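Side-chain contact in beta-1,3-1,4-glucanase (Caldicellulosiruptor sp. F32, PDB 5H4R), which probably hydrolyses mixed-linkage beta-1,3-1,4-glucans as a family 5 lichenase, and is held here with cello-oligosaccharide in its substrate cleft: residues A[194-199]-A[205-210]. The protein carries 1 engineered substitution. Numbering follows the deposited sequence.
Sequences SRFEWW and PECRDA. With BGC (beta-D-glucopyranose), chain B.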
loop_
_atom_site.group_PDB
_atom_site.type_symbol
_atom_site.label_atom_id
_atom_site.label_comp_id
_atom_site.label_asym_id
_atom_site.label_seq_id
_atom_site.Cartn_x
_atom_site.Cartn_y
_atom_site.Cartn_z
ATOM N N SER A 194 -0.401 -7.716 -20.502
ATOM C CA SER A 194 0.216 -9.017 -20.731
ATOM C C SER A 194 -0.547 -10.048 -19.929
ATOM O O SER A 194 -1.076 -9.739 -18.860
ATOM C CB SER A 194 1.686 -9.016 -20.300
ATOM O OG SER A 194 2.129 -10.313 -19.940
ATOM N N ARG A 195 -0.574 -11.280 -20.438
ATOM C CA ARG A 195 -1.162 -12.377 -19.674
ATOM C C ARG A 195 -0.484 -12.539 -18.321
ATOM O O ARG A 195 -1.073 -13.120 -17.403
ATOM C CB ARG A 195 -1.076 -13.690 -20.456
ATOM C CG ARG A 195 0.327 -14.227 -20.644
ATOM C CD ARG A 195 0.297 -15.323 -21.752
ATOM N NE ARG A 195 1.615 -15.796 -22.141
ATOM C CZ ARG A 195 2.526 -15.051 -22.777
ATOM N NH1 ARG A 195 2.270 -13.777 -23.088
ATOM N NH2 ARG A 195 3.705 -15.575 -23.097
ATOM N N PHE A 196 0.737 -12.035 -18.175
ATOM C CA PHE A 196 1.462 -12.152 -16.914
ATOM C C PHE A 196 1.314 -10.945 -16.001
ATOM O O PHE A 196 1.988 -10.887 -14.978
ATOM C CB PHE A 196 2.938 -12.401 -17.200
ATOM C CG PHE A 196 3.203 -13.679 -17.942
ATOM C CD1 PHE A 196 2.704 -14.881 -17.489
ATOM C CD2 PHE A 196 3.966 -13.666 -19.088
ATOM C CE1 PHE A 196 2.955 -16.066 -18.173
ATOM C CE2 PHE A 196 4.234 -14.835 -19.777
ATOM C CZ PHE A 196 3.730 -16.043 -19.318
ATOM N N GLU A 197 0.450 -9.989 -16.324
ATOM C CA GLU A 197 0.388 -8.772 -15.521
ATOM C C GLU A 197 0.087 -9.084 -14.057
ATOM O O GLU A 197 0.650 -8.454 -13.158
ATOM C CB GLU A 197 -0.659 -7.802 -16.092
ATOM C CG GLU A 197 -0.768 -6.541 -15.236
ATOM C CD GLU A 197 -1.448 -5.367 -15.894
ATOM O OE1 GLU A 197 -1.800 -5.437 -17.103
ATOM O OE2 GLU A 197 -1.640 -4.340 -15.162
ATOM N N TRP A 198 -0.822 -10.026 -13.798
ATOM C CA TRP A 198 -1.244 -10.321 -12.434
ATOM C C TRP A 198 -0.948 -11.747 -11.991
ATOM O O TRP A 198 -1.336 -12.122 -10.876
ATOM C CB TRP A 198 -2.750 -10.053 -12.261
ATOM C CG TRP A 198 -3.120 -8.633 -12.615
ATOM C CD1 TRP A 198 -3.818 -8.221 -13.712
ATOM C CD2 TRP A 198 -2.778 -7.435 -11.890
ATOM N NE1 TRP A 198 -3.970 -6.858 -13.698
ATOM C CE2 TRP A 198 -3.307 -6.346 -12.610
ATOM C CE3 TRP A 198 -2.059 -7.180 -10.721
ATOM C CZ2 TRP A 198 -3.177 -5.018 -12.180
ATOM C CZ3 TRP A 198 -1.916 -5.860 -10.298
ATOM C CH2 TRP A 198 -2.480 -4.795 -11.025
ATOM N N TRP A 199 -0.276 -12.549 -12.809
ATOM C CA TRP A 199 -0.026 -13.945 -12.499
ATOM C C TRP A 199 1.263 -14.351 -13.191
ATOM O O TRP A 199 1.501 -13.966 -14.334
ATOM C CB TRP A 199 -1.191 -14.808 -12.980
ATOM C CG TRP A 199 -0.924 -16.274 -12.918
ATOM C CD1 TRP A 199 -1.035 -17.084 -11.821
ATOM C CD2 TRP A 199 -0.495 -17.109 -13.995
ATOM N NE1 TRP A 199 -0.706 -18.375 -12.155
ATOM C CE2 TRP A 199 -0.374 -18.418 -13.486
ATOM C CE3 TRP A 199 -0.207 -16.878 -15.345
ATOM C CZ2 TRP A 199 0.025 -19.493 -14.280
ATOM C CZ3 TRP A 199 0.183 -17.947 -16.130
ATOM C CH2 TRP A 199 0.298 -19.235 -15.595
ATOM N N PRO A 205 10.610 -18.071 -18.871
ATOM C CA PRO A 205 11.735 -17.139 -18.657
ATOM C C PRO A 205 11.335 -15.671 -18.563
ATOM O O PRO A 205 12.048 -14.888 -17.926
ATOM C CB PRO A 205 12.637 -17.395 -19.877
ATOM C CG PRO A 205 11.774 -18.084 -20.870
ATOM C CD PRO A 205 10.781 -18.874 -20.096
ATOM N N GLU A 206 10.231 -15.265 -19.197
ATOM C CA GLU A 206 9.796 -13.883 -19.095
ATOM C C GLU A 206 9.414 -13.550 -17.661
ATOM O O GLU A 206 9.722 -12.462 -17.162
ATOM C CB GLU A 206 8.623 -13.650 -20.044
ATOM C CG GLU A 206 8.211 -12.213 -20.192
ATOM C CD GLU A 206 7.127 -12.015 -21.241
ATOM O OE1 GLU A 206 6.821 -12.974 -21.985
ATOM O OE2 GLU A 206 6.578 -10.894 -21.316
ATOM N N CYS A 207 8.764 -14.496 -16.975
ATOM C CA CYS A 207 8.367 -14.277 -15.589
ATOM C C CYS A 207 9.566 -14.337 -14.661
ATOM O O CYS A 207 9.675 -13.543 -13.729
ATOM C CB CYS A 207 7.330 -15.319 -15.171
ATOM S SG CYS A 207 5.838 -15.268 -16.169
ATOM N N ARG A 208 10.483 -15.279 -14.896
ATOM C CA ARG A 208 11.664 -15.333 -14.049
ATOM C C ARG A 208 12.466 -14.049 -14.174
ATOM O O ARG A 208 13.014 -13.556 -13.188
ATOM C CB ARG A 208 12.524 -16.552 -14.406
ATOM C CG ARG A 208 11.759 -17.854 -14.241
ATOM C CD ARG A 208 12.654 -19.087 -14.242
ATOM N NE ARG A 208 13.524 -19.131 -13.062
ATOM C CZ ARG A 208 13.175 -19.610 -11.865
ATOM N NH1 ARG A 208 11.958 -20.096 -11.655
ATOM N NH2 ARG A 208 14.052 -19.600 -10.866
ATOM N N ASP A 209 12.528 -13.488 -15.384
ATOM C CA ASP A 209 13.280 -12.259 -15.621
ATOM C C ASP A 209 12.671 -11.079 -14.863
ATOM O O ASP A 209 13.395 -10.249 -14.300
ATOM C CB ASP A 209 13.316 -11.988 -17.117
ATOM C CG ASP A 209 14.008 -10.689 -17.466
ATOM O OD1 ASP A 209 15.243 -10.592 -17.315
ATOM O OD2 ASP A 209 13.317 -9.771 -17.929
ATOM N N ALA A 210 11.342 -11.000 -14.824
ATOM C CA ALA A 210 10.685 -9.890 -14.133
ATOM C C ALA A 210 10.889 -9.982 -12.622
ATOM O O ALA A 210 11.115 -8.966 -11.947
ATOM C CB ALA A 210 9.202 -9.860 -14.498
HETATM C C2 BGC B . -6.556 -4.618 -9.750
HETATM C C3 BGC B . -5.793 -3.330 -9.448
HETATM C C4 BGC B . -5.386 -3.282 -7.973
HETATM C C5 BGC B . -4.606 -4.556 -7.625
HETATM C C6 BGC B . -4.429 -4.840 -6.128
HETATM C C1 BGC B . -5.694 -5.825 -9.373
HETATM O O1 BGC B . -6.390 -7.075 -9.536
HETATM O O2 BGC B . -6.892 -4.613 -11.144
HETATM O O3 BGC B . -6.621 -2.205 -9.745
HETATM O O4 BGC B . -4.593 -2.083 -7.864
HETATM O O5 BGC B . -5.380 -5.680 -8.002
HETATM O O6 BGC B . -3.900 -6.177 -5.912
#
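Phe-196 and Cys-207 meet in a sulfur-aromatic contact: SG lies 3.4 Å from the ring centroid and 12° off the ring normal, so the sulfur sits squarely over one face. From CB of Phe-196, CG stands anti to the carbonyl carbon, beside the backbone N (chi1 -62°), which aims the ring at the helix. CG is 3.6 Å from Cys-207 SG and CD1 3.4 Å, the closest approach between the segments. All six ring carbons lie within 4.0 Å of SG; CD2 and CE2 also face Glu-206, whose OE1 stands at the ring edge, near its plane, 3.9 Å from CE2; the carboxylate is turned 80° to the ring. The opposite face is backed by Arg-195, with CG above the ring centre and CE2 of Phe-196 3.3 Å from the guanidinium plane. Arg-195 NH2 and Glu-206 OE1 are 4.2 Å apart, too far and too oblique for a salt bridge. An ST turn (Phe-196 N to Ser-194 OG, 2.8 Å) probably helps fix the backbone leading into Phe-196. With an alanine in place of Phe-196, Cys-207 SG would probably lose its aromatic platform and the Arg-195 chain its backing. The contact joins helix 205-226 to the loop after barrel strand 181-184, where Trp-198 lays its indole against glucose C1. The Phe-196/Cys-207 pair is thus buried and dispersive, edged by exposed opposite charges that probably add only weak attraction.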